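Local structure of alpha-L-arabinosidase (Xanthomonas axonopodis pv. citri, 6D25) at residues 295-298 / 299-303. The protein probably hydrolyses alpha-L-arabinofuranosyl side chains of arabinoxylan, internal di-substitutions included, as a trimeric glycoside hydrolase of family GH51. Residues are numbered along the deposited sequence; the frame is centred on the assembly and turned at random.
Sequences TLVM and DELIT
Leu296 O is gripped twice where helix 285-312 departs from the regular alpha pattern. Asp299 N donates to it over 3.1 Å from above the carbonyl plane, an i to i+3 bond, and a water donates to the same oxygen. That water in turn accepts from Glu300 N, bridging the 4.3 Å between Leu296 O and Glu300 N where the usual i to i+4 bond would lie. A peptide group opened in this way suits a helix face that solvent reaches. One residue on, the alpha pattern is regained: Leu301 N reaches Val297 O in a nearly straight bond, and Ile302 N meets Met298 O at 2.9 Å. Two apolar pairs, each one turn apart, accompany these bonds. Val297 sets CG1 anti to its own nitrogen (chi1 170°), and this methyl packs against Leu301, CG1 to CG 4.0 Å; branched and apolar, both side chains suit the place they share against Tyr267 of strand 262-269. Unbranched and flexible, Met298 brings CG to 3.7 Å from Ile302 CD1 through its anti chi1, and the bend at chi2 folds SD to 3.8 Å from that same methyl. Asp299 OD1 hydrogen-bonds to His362 NE2, and Glu300 extends to a salt bridge with Lys304. Thr303 OG1 turns back 2.8 Å to Asp299 O, which also accepts Thr303 N from the opposite face of its plane. With Val297, Met298 and Leu301 the helix lies on strand 262-269 of the parallel barrel sheet, while Leu296 turns to strand 424-435. A water inserted into one alpha-helical hydrogen bond thus marks the helix of the beta-alpha-beta crossover from strand 262-269 to strand 319-325, in the (beta/alpha)8 barrel of GH51 enzymes.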
ATOM      1  N   THR A 295     -16.141  17.403 -28.809  1.00 17.92           N
ATOM      2  CA  THR A 295     -16.191  18.136 -27.535  1.00 17.76           C
ATOM      3  C   THR A 295     -17.600  18.010 -26.926  1.00 17.15           C
ATOM      4  O   THR A 295     -17.760  17.965 -25.715  1.00 16.36           O
ATOM      5  CB  THR A 295     -15.692  19.578 -27.674  1.00 17.68           C
ATOM      6  OG1 THR A 295     -15.045  19.958 -26.449  1.00 17.51           O
ATOM      7  CG2 THR A 295     -16.808  20.556 -27.937  1.00 18.35           C
ATOM      8  N   LEU A 296     -18.614  17.930 -27.788  1.00 17.98           N
ATOM      9  CA  LEU A 296     -20.000  17.905 -27.328  1.00 18.87           C
ATOM     10  C   LEU A 296     -20.354  16.596 -26.591  1.00 18.47           C
ATOM     11  O   LEU A 296     -21.357  16.547 -25.864  1.00 18.67           O
ATOM     12  CB  LEU A 296     -20.929  18.125 -28.523  1.00 19.66           C
ATOM     13  CG  LEU A 296     -21.032  19.587 -28.980  1.00 19.92           C
ATOM     14  CD1 LEU A 296     -21.768  19.664 -30.311  1.00 20.57           C
ATOM     15  CD2 LEU A 296     -21.768  20.408 -27.968  1.00 19.85           C
ATOM     16  N   VAL A 297     -19.525  15.595 -26.742  1.00 18.18           N
ATOM     17  CA  VAL A 297     -19.722  14.323 -26.060  1.00 19.01           C
ATOM     18  C   VAL A 297     -19.708  14.546 -24.516  1.00 18.32           C
ATOM     19  O   VAL A 297     -20.315  13.781 -23.758  1.00 17.79           O
ATOM     20  CB  VAL A 297     -18.656  13.311 -26.522  1.00 19.71           C
ATOM     21  CG1 VAL A 297     -18.657  12.046 -25.673  1.00 20.53           C
ATOM     22  CG2 VAL A 297     -18.797  12.942 -27.987  1.00 20.21           C
ATOM     23  N   MET A 298     -19.043  15.605 -24.065  1.00 17.69           N
ATOM     24  CA  MET A 298     -19.058  15.980 -22.633  1.00 17.88           C
ATOM     25  C   MET A 298     -20.481  15.939 -22.048  1.00 18.08           C
ATOM     26  O   MET A 298     -20.658  15.530 -20.899  1.00 16.67           O
ATOM     27  CB  MET A 298     -18.452  17.367 -22.438  1.00 17.80           C
ATOM     28  CG  MET A 298     -18.397  17.834 -20.996  1.00 18.66           C
ATOM     29  SD  MET A 298     -17.245  16.926 -19.959  1.00 18.25           S
ATOM     30  CE  MET A 298     -15.672  17.641 -20.426  1.00 18.08           C
ATOM     31  N   ASP A 299     -21.495  16.373 -22.812  1.00 18.73           N
ATOM     32  CA  ASP A 299     -22.835  16.413 -22.271  1.00 20.05           C
ATOM     33  C   ASP A 299     -23.346  14.994 -21.950  1.00 20.04           C
ATOM     34  O   ASP A 299     -23.907  14.766 -20.891  1.00 19.88           O
ATOM     35  CB  ASP A 299     -23.823  17.126 -23.194  1.00 22.62           C
ATOM     36  CG  ASP A 299     -25.177  17.274 -22.512  1.00 25.34           C
ATOM     37  OD1 ASP A 299     -25.279  17.989 -21.535  1.00 27.44           O
ATOM     38  OD2 ASP A 299     -26.093  16.603 -22.918  1.00 31.19           O
ATOM     39  N   GLU A 300     -23.143  14.045 -22.872  1.00 19.89           N
ATOM     40  CA  GLU A 300     -23.545  12.655 -22.662  1.00 20.67           C
ATOM     41  C   GLU A 300     -22.799  12.056 -21.459  1.00 19.58           C
ATOM     42  O   GLU A 300     -23.397  11.369 -20.630  1.00 19.12           O
ATOM     43  CB  GLU A 300     -23.273  11.840 -23.933  1.00 22.99           C
ATOM     44  CG  GLU A 300     -23.529  10.368 -23.763  1.00 26.83           C
ATOM     45  CD  GLU A 300     -23.162   9.502 -24.963  1.00 30.66           C
ATOM     46  OE1 GLU A 300     -22.886  10.070 -26.061  1.00 31.64           O
ATOM     47  OE2 GLU A 300     -23.170   8.260 -24.773  1.00 33.10           O
ATOM     48  N   LEU A 301     -21.484  12.285 -21.380  1.00 18.43           N
ATOM     49  CA  LEU A 301     -20.678  11.754 -20.265  1.00 18.05           C
ATOM     50  C   LEU A 301     -21.194  12.303 -18.934  1.00 17.75           C
ATOM     51  O   LEU A 301     -21.402  11.523 -17.982  1.00 17.34           O
ATOM     52  CB  LEU A 301     -19.212  12.138 -20.452  1.00 17.90           C
ATOM     53  CG  LEU A 301     -18.516  11.563 -21.686  1.00 18.30           C
ATOM     54  CD1 LEU A 301     -17.094  12.090 -21.745  1.00 18.20           C
ATOM     55  CD2 LEU A 301     -18.525  10.036 -21.714  1.00 18.70           C
ATOM     56  N   ILE A 302     -21.395  13.617 -18.832  1.00 17.19           N
ATOM     57  CA  ILE A 302     -21.891  14.179 -17.579  1.00 16.84           C
ATOM     58  C   ILE A 302     -23.252  13.573 -17.218  1.00 17.27           C
ATOM     59  O   ILE A 302     -23.495  13.208 -16.057  1.00 15.90           O
ATOM     60  CB  ILE A 302     -21.941  15.709 -17.642  1.00 16.82           C
ATOM     61  CG1 ILE A 302     -20.516  16.271 -17.652  1.00 16.63           C
ATOM     62  CG2 ILE A 302     -22.769  16.274 -16.507  1.00 16.98           C
ATOM     63  CD1 ILE A 302     -20.420  17.758 -17.957  1.00 16.70           C
ATOM     64  N   THR A 303     -24.130  13.454 -18.224  1.00 17.74           N
ATOM     65  CA  THR A 303     -25.462  12.936 -17.998  1.00 18.65           C
ATOM     66  C   THR A 303     -25.375  11.549 -17.380  1.00 18.49           C
ATOM     67  O   THR A 303     -26.004  11.262 -16.359  1.00 18.31           O
ATOM     68  CB  THR A 303     -26.296  12.969 -19.292  1.00 19.32           C
ATOM     69  OG1 THR A 303     -26.362  14.355 -19.662  1.00 19.57           O
ATOM     70  CG2 THR A 303     -27.677  12.392 -19.126  1.00 20.01           C
TER
HETATM   71  O   HOH W   1     -23.258  14.688 -25.853  1.00 24.56           O